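Local coordinates for pullulanase (Bacillus acidopullulyticus, PDB 2WAN), which hydrolyses the alpha-1,6-glucosidic linkages of pullulan and related branched polysaccharides, at residues M133-I145 and K152-V164. Residues are numbered along the deposited sequence; the frame is centred on the assembly and turned at random.
Sequences MTLADAASGFTVI and KIPVTSAVSANPV
A beta hairpin brings strand 142-146 against strand 152-160, and its arms diverge: CA-CA widens from 5.4 Å (Val144-Ile153) to 6.4 Å (Phe142-Val155), with the axes of 142-145 and 155-160 at 138°. Near the closed end Ile153 N donates to Val144 O at 2.8 Å, a nearly straight bond (167° at the hydrogen) whose donor lies 27° from the carbonyl plane. Farther along, water replaces the direct backbone bond: one molecule donates to Phe142 O and accepts from Val155 N, bridging the gap. Val155 fills the wedge. Its CG2, anti to its own carbonyl carbon, comes within 3.5 Å of Phe142 O and meets Val144 CG2 at 3.9 Å, the two valine side chains crossing at about a right angle, while its CB lies 4.0 Å from Ala139 CB. Ala158 CB approaches the Phe142 ring obliquely, 4.2 Å from CD2, and touches Ser140 CB. The preceding loop makes overlapping type II' (Asp137 to Ser140) and type I' (Ala139 to Phe142) turns, tied back where Ala136 N donates to Ser140 OG (3.1 Å). Strand 273-278 flanks 152-160 and strand 288-292 flanks 142-146, with Leu276 touching both Phe142 and Ala158, so the hairpin lies between these two strands.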
ATOM      1  N   MET A 133       0.604  30.518 -24.284  1.00 36.64           N
ATOM      2  CA  MET A 133       1.090  31.063 -25.550  0.50 37.71           C
ATOM      3  C   MET A 133       0.371  30.388 -26.714  1.00 37.96           C
ATOM      4  O   MET A 133      -0.156  29.287 -26.564  1.00 37.69           O
ATOM      5  CB  MET A 133       2.611  30.874 -25.689  0.50 37.49           C
ATOM      6  CG  MET A 133       3.080  29.417 -25.780  0.50 38.44           C
ATOM      7  SD  MET A 133       4.592  29.172 -26.744  0.50 38.15           S
ATOM      8  CE  MET A 133       5.568  30.590 -26.240  0.50 41.69           C
ATOM      9  N   THR A 134       0.360  31.048 -27.869  1.00 36.66           N
ATOM     10  CA  THR A 134      -0.112  30.425 -29.097  1.00 36.63           C
ATOM     11  C   THR A 134       1.126  29.922 -29.830  1.00 36.46           C
ATOM     12  O   THR A 134       2.041  30.697 -30.112  1.00 35.84           O
ATOM     13  CB  THR A 134      -0.910  31.413 -29.992  1.00 36.41           C
ATOM     14  OG1 THR A 134      -1.963  32.006 -29.225  1.00 38.37           O
ATOM     15  CG2 THR A 134      -1.505  30.696 -31.203  1.00 36.77           C
ATOM     16  N   LEU A 135       1.153  28.623 -30.124  1.00 36.38           N
ATOM     17  CA  LEU A 135       2.304  28.009 -30.783  1.00 37.20           C
ATOM     18  C   LEU A 135       2.415  28.391 -32.257  1.00 38.84           C
ATOM     19  O   LEU A 135       1.403  28.575 -32.943  1.00 38.57           O
ATOM     20  CB  LEU A 135       2.275  26.478 -30.630  1.00 37.35           C
ATOM     21  CG  LEU A 135       2.201  25.898 -29.207  1.00 36.51           C
ATOM     22  CD1 LEU A 135       2.075  24.390 -29.255  1.00 34.63           C
ATOM     23  CD2 LEU A 135       3.393  26.309 -28.353  1.00 36.83           C
ATOM     24  N   ALA A 136       3.658  28.510 -32.720  1.00 39.60           N
ATOM     25  CA  ALA A 136       3.977  28.776 -34.115  1.00 41.46           C
ATOM     26  C   ALA A 136       4.619  27.529 -34.728  1.00 42.66           C
ATOM     27  O   ALA A 136       4.480  26.433 -34.181  1.00 42.70           O
ATOM     28  CB  ALA A 136       4.913  29.973 -34.216  1.00 41.60           C
ATOM     29  N   ASP A 137       5.316  27.700 -35.851  1.00 43.31           N
ATOM     30  CA  ASP A 137       6.015  26.604 -36.529  1.00 44.66           C
ATOM     31  C   ASP A 137       7.218  26.108 -35.732  1.00 43.14           C
ATOM     32  O   ASP A 137       7.760  26.836 -34.896  1.00 43.27           O
ATOM     33  CB  ASP A 137       6.497  27.044 -37.918  1.00 46.18           C
ATOM     34  CG  ASP A 137       5.363  27.487 -38.824  1.00 53.55           C
ATOM     35  OD1 ASP A 137       4.653  28.459 -38.468  1.00 58.81           O
ATOM     36  OD2 ASP A 137       5.192  26.872 -39.901  1.00 58.50           O
ATOM     37  N   ALA A 138       7.615  24.867 -36.017  1.00 42.84           N
ATOM     38  CA  ALA A 138       8.851  24.249 -35.508  1.00 43.17           C
ATOM     39  C   ALA A 138       9.138  24.522 -34.025  1.00 42.15           C
ATOM     40  O   ALA A 138       8.394  24.061 -33.153  1.00 42.21           O
ATOM     41  CB  ALA A 138      10.046  24.637 -36.388  1.00 43.19           C
ATOM     42  N   ALA A 139      10.199  25.283 -33.756  1.00 40.89           N
ATOM     43  CA  ALA A 139      10.649  25.578 -32.395  1.00 39.18           C
ATOM     44  C   ALA A 139       9.710  26.496 -31.616  1.00 38.89           C
ATOM     45  O   ALA A 139       9.745  26.522 -30.380  1.00 37.68           O
ATOM     46  CB  ALA A 139      12.056  26.166 -32.422  1.00 39.20           C
ATOM     47  N   SER A 140       8.888  27.260 -32.339  1.00 36.68           N
ATOM     48  CA  SER A 140       7.933  28.190 -31.734  1.00 36.28           C
ATOM     49  C   SER A 140       8.599  29.112 -30.700  1.00 35.88           C
ATOM     50  O   SER A 140       8.044  29.381 -29.630  1.00 37.25           O
ATOM     51  CB  SER A 140       6.724  27.430 -31.151  1.00 36.49           C
ATOM     52  OG  SER A 140       5.813  28.306 -30.508  1.00 34.49           O
ATOM     53  N   GLY A 141       9.802  29.583 -31.034  1.00 35.67           N
ATOM     54  CA  GLY A 141      10.540  30.531 -30.196  1.00 36.22           C
ATOM     55  C   GLY A 141      11.283  29.934 -29.009  1.00 36.58           C
ATOM     56  O   GLY A 141      11.868  30.669 -28.201  1.00 37.30           O
ATOM     57  N   PHE A 142      11.261  28.607 -28.895  1.00 36.39           N
ATOM     58  CA  PHE A 142      11.914  27.928 -27.765  1.00 35.37           C
ATOM     59  C   PHE A 142      13.386  27.657 -28.030  1.00 35.02           C
ATOM     60  O   PHE A 142      13.753  27.250 -29.132  1.00 36.28           O
ATOM     61  CB  PHE A 142      11.209  26.612 -27.432  1.00 33.68           C
ATOM     62  CG  PHE A 142       9.973  26.780 -26.606  1.00 31.46           C
ATOM     63  CD1 PHE A 142      10.052  26.825 -25.222  1.00 32.55           C
ATOM     64  CD2 PHE A 142       8.723  26.881 -27.213  1.00 32.63           C
ATOM     65  CE1 PHE A 142       8.907  26.972 -24.444  1.00 33.72           C
ATOM     66  CE2 PHE A 142       7.570  27.028 -26.443  1.00 33.66           C
ATOM     67  CZ  PHE A 142       7.661  27.078 -25.057  1.00 34.65           C
ATOM     68  N   THR A 143      14.212  27.879 -27.006  1.00 34.81           N
ATOM     69  CA  THR A 143      15.646  27.556 -27.055  1.00 35.10           C
ATOM     70  C   THR A 143      16.083  26.714 -25.853  1.00 34.96           C
ATOM     71  O   THR A 143      15.529  26.846 -24.755  1.00 34.89           O
ATOM     72  CB  THR A 143      16.539  28.821 -27.108  1.00 33.72           C
ATOM     73  OG1 THR A 143      16.217  29.689 -26.013  1.00 35.82           O
ATOM     74  CG2 THR A 143      16.350  29.572 -28.428  1.00 36.45           C
ATOM     75  N   VAL A 144      17.075  25.855 -26.079  1.00 34.81           N
ATOM     76  CA  VAL A 144      17.696  25.061 -25.016  1.00 34.13           C
ATOM     77  C   VAL A 144      19.217  25.202 -25.118  1.00 34.79           C
ATOM     78  O   VAL A 144      19.788  25.069 -26.208  1.00 34.49           O
ATOM     79  CB  VAL A 144      17.276  23.557 -25.091  1.00 34.47           C
ATOM     80  CG1 VAL A 144      18.122  22.689 -24.158  1.00 33.71           C
ATOM     81  CG2 VAL A 144      15.796  23.390 -24.754  1.00 32.36           C
ATOM     82  N   ILE A 145      19.857  25.492 -23.986  1.00 33.71           N
ATOM     83  CA  ILE A 145      21.311  25.583 -23.918  1.00 34.12           C
ATOM     84  C   ILE A 145      21.871  24.705 -22.788  1.00 34.07           C
ATOM     85  O   ILE A 145      21.306  24.642 -21.692  1.00 34.00           O
ATOM     86  CB  ILE A 145      21.762  26.912 -23.792  1.00 20.00           C
ATOM     87  CG1 ILE A 145      23.257  26.976 -23.987  1.00 20.00           C
ATOM     88  CG2 ILE A 145      21.401  27.467 -22.474  1.00 20.00           C
ATOM     89  CD1 ILE A 145      23.724  28.265 -24.100  1.00 20.00           C
ATOM     90  N   LYS A 152      24.493  25.159 -27.627  1.00 41.74           N
ATOM     91  CA  LYS A 152      23.076  25.306 -27.920  1.00 41.80           C
ATOM     92  C   LYS A 152      22.542  24.011 -28.525  1.00 40.63           C
ATOM     93  O   LYS A 152      23.197  23.385 -29.360  1.00 39.47           O
ATOM     94  CB  LYS A 152      22.843  26.475 -28.881  1.00 42.96           C
ATOM     95  CG  LYS A 152      23.087  27.850 -28.273  1.00 44.49           C
ATOM     96  CD  LYS A 152      22.903  28.943 -29.324  1.00 50.99           C
ATOM     97  CE  LYS A 152      22.937  30.339 -28.712  1.00 54.41           C
ATOM     98  NZ  LYS A 152      24.321  30.801 -28.411  1.00 55.54           N
ATOM     99  N   ILE A 153      21.360  23.596 -28.073  1.00 40.42           N
ATOM    100  CA  ILE A 153      20.692  22.426 -28.636  1.00 39.96           C
ATOM    101  C   ILE A 153      19.406  22.899 -29.307  1.00 40.26           C
ATOM    102  O   ILE A 153      18.540  23.480 -28.644  1.00 40.12           O
ATOM    103  CB  ILE A 153      20.382  21.347 -27.563  1.00 39.15           C
ATOM    104  CG1 ILE A 153      21.678  20.907 -26.863  1.00 41.56           C
ATOM    105  CG2 ILE A 153      19.673  20.146 -28.205  1.00 39.22           C
ATOM    106  CD1 ILE A 153      21.477  20.059 -25.606  1.00 39.37           C
ATOM    107  N   PRO A 154      19.286  22.677 -30.629  1.00 39.64           N
ATOM    108  CA  PRO A 154      18.083  23.142 -31.325  1.00 39.51           C
ATOM    109  C   PRO A 154      16.808  22.412 -30.886  1.00 37.53           C
ATOM    110  O   PRO A 154      16.810  21.186 -30.745  1.00 37.45           O
ATOM    111  CB  PRO A 154      18.393  22.845 -32.797  1.00 38.38           C
ATOM    112  CG  PRO A 154      19.897  22.799 -32.867  1.00 39.87           C
ATOM    113  CD  PRO A 154      20.301  22.165 -31.569  1.00 39.96           C
ATOM    114  N   VAL A 155      15.750  23.188 -30.651  1.00 35.34           N
ATOM    115  CA  VAL A 155      14.405  22.657 -30.457  1.00 34.32           C
ATOM    116  C   VAL A 155      13.798  22.421 -31.840  1.00 35.66           C
ATOM    117  O   VAL A 155      13.649  23.363 -32.628  1.00 36.92           O
ATOM    118  CB  VAL A 155      13.525  23.631 -29.637  1.00 34.23           C
ATOM    119  CG1 VAL A 155      12.092  23.112 -29.527  1.00 36.61           C
ATOM    120  CG2 VAL A 155      14.127  23.873 -28.249  1.00 31.79           C
ATOM    121  N   THR A 156      13.464  21.165 -32.134  1.00 35.71           N
ATOM    122  CA  THR A 156      12.987  20.769 -33.464  1.00 35.56           C
ATOM    123  C   THR A 156      11.460  20.756 -33.608  1.00 36.93           C
ATOM    124  O   THR A 156      10.934  20.728 -34.729  1.00 35.09           O
ATOM    125  CB  THR A 156      13.540  19.387 -33.882  1.00 36.26           C
ATOM    126  OG1 THR A 156      13.037  18.370 -33.004  1.00 36.09           O
ATOM    127  CG2 THR A 156      15.068  19.385 -33.854  1.00 37.43           C
ATOM    128  N   SER A 157      10.763  20.774 -32.472  1.00 35.90           N
ATOM    129  CA  SER A 157       9.306  20.662 -32.432  1.00 36.40           C
ATOM    130  C   SER A 157       8.777  21.131 -31.083  1.00 35.53           C
ATOM    131  O   SER A 157       9.404  20.902 -30.041  1.00 35.22           O
ATOM    132  CB  SER A 157       8.869  19.216 -32.691  1.00 36.48           C
ATOM    133  OG  SER A 157       7.477  19.054 -32.464  1.00 42.57           O
ATOM    134  N   ALA A 158       7.633  21.806 -31.110  1.00 34.33           N
ATOM    135  CA  ALA A 158       6.976  22.268 -29.895  1.00 33.24           C
ATOM    136  C   ALA A 158       5.471  22.041 -30.006  1.00 34.63           C
ATOM    137  O   ALA A 158       4.794  22.687 -30.815  1.00 34.35           O
ATOM    138  CB  ALA A 158       7.286  23.736 -29.639  1.00 33.85           C
ATOM    139  N   VAL A 159       4.958  21.106 -29.209  1.00 32.39           N
ATOM    140  CA  VAL A 159       3.527  20.789 -29.201  1.00 30.35           C
ATOM    141  C   VAL A 159       2.946  20.986 -27.802  1.00 30.86           C
ATOM    142  O   VAL A 159       3.697  21.077 -26.823  1.00 30.83           O
ATOM    143  CB  VAL A 159       3.235  19.354 -29.737  1.00 30.31           C
ATOM    144  CG1 VAL A 159       3.844  19.151 -31.123  1.00 29.48           C
ATOM    145  CG2 VAL A 159       3.725  18.268 -28.754  1.00 27.24           C
ATOM    146  N   SER A 160       1.621  21.083 -27.704  1.00 28.71           N
ATOM    147  CA  SER A 160       0.976  21.127 -26.392  1.00 29.11           C
ATOM    148  C   SER A 160       1.002  19.746 -25.752  1.00 27.55           C
ATOM    149  O   SER A 160       0.781  18.736 -26.425  1.00 26.94           O
ATOM    150  CB  SER A 160      -0.473  21.589 -26.483  1.00 27.03           C
ATOM    151  OG  SER A 160      -1.040  21.682 -25.180  1.00 29.35           O
ATOM    152  N   ALA A 161       1.255  19.719 -24.446  1.00 29.43           N
ATOM    153  CA  ALA A 161       1.318  18.463 -23.700  1.00 30.50           C
ATOM    154  C   ALA A 161      -0.042  18.100 -23.099  1.00 32.77           C
ATOM    155  O   ALA A 161      -0.234  16.978 -22.603  1.00 32.07           O
ATOM    156  CB  ALA A 161       2.384  18.548 -22.610  1.00 30.66           C
ATOM    157  N   ASN A 162      -0.980  19.046 -23.143  1.00 31.29           N
ATOM    158  CA  ASN A 162      -2.331  18.810 -22.652  1.00 31.71           C
ATOM    159  C   ASN A 162      -2.999  17.673 -23.402  1.00 31.91           C
ATOM    160  O   ASN A 162      -2.966  17.638 -24.628  1.00 33.14           O
ATOM    161  CB  ASN A 162      -3.177  20.075 -22.756  1.00 31.85           C
ATOM    162  CG  ASN A 162      -2.656  21.191 -21.884  1.00 33.56           C
ATOM    163  OD1 ASN A 162      -2.050  20.946 -20.844  1.00 35.63           O
ATOM    164  ND2 ASN A 162      -2.889  22.429 -22.301  1.00 33.93           N
ATOM    165  N   PRO A 163      -3.593  16.719 -22.665  1.00 32.04           N
ATOM    166  CA  PRO A 163      -4.302  15.631 -23.330  1.00 31.48           C
ATOM    167  C   PRO A 163      -5.584  16.161 -23.979  1.00 29.81           C
ATOM    168  O   PRO A 163      -6.102  17.201 -23.560  1.00 30.60           O
ATOM    169  CB  PRO A 163      -4.620  14.660 -22.185  1.00 31.71           C
ATOM    170  CG  PRO A 163      -4.600  15.505 -20.945  1.00 34.02           C
ATOM    171  CD  PRO A 163      -3.615  16.602 -21.193  1.00 33.76           C
ATOM    172  N   VAL A 164      -6.042  15.489 -25.029  1.00 31.47           N
ATOM    173  CA  VAL A 164      -7.341  15.818 -25.615  1.00 32.25           C
ATOM    174  C   VAL A 164      -8.233  14.582 -25.635  1.00 30.67           C
ATOM    175  O   VAL A 164      -7.862  13.521 -26.156  1.00 29.05           O
ATOM    176  CB  VAL A 164      -7.271  16.550 -27.013  1.00 33.83           C
ATOM    177  CG1 VAL A 164      -5.913  17.226 -27.257  1.00 36.11           C
ATOM    178  CG2 VAL A 164      -7.709  15.660 -28.176  1.00 36.23           C
TER
HETATM  179  O   HOH W   1      15.700  26.124 -30.587  1.00 39.22           O
HETATM  180  O   HOH W   2      17.935  25.800 -28.949  1.00 30.06           O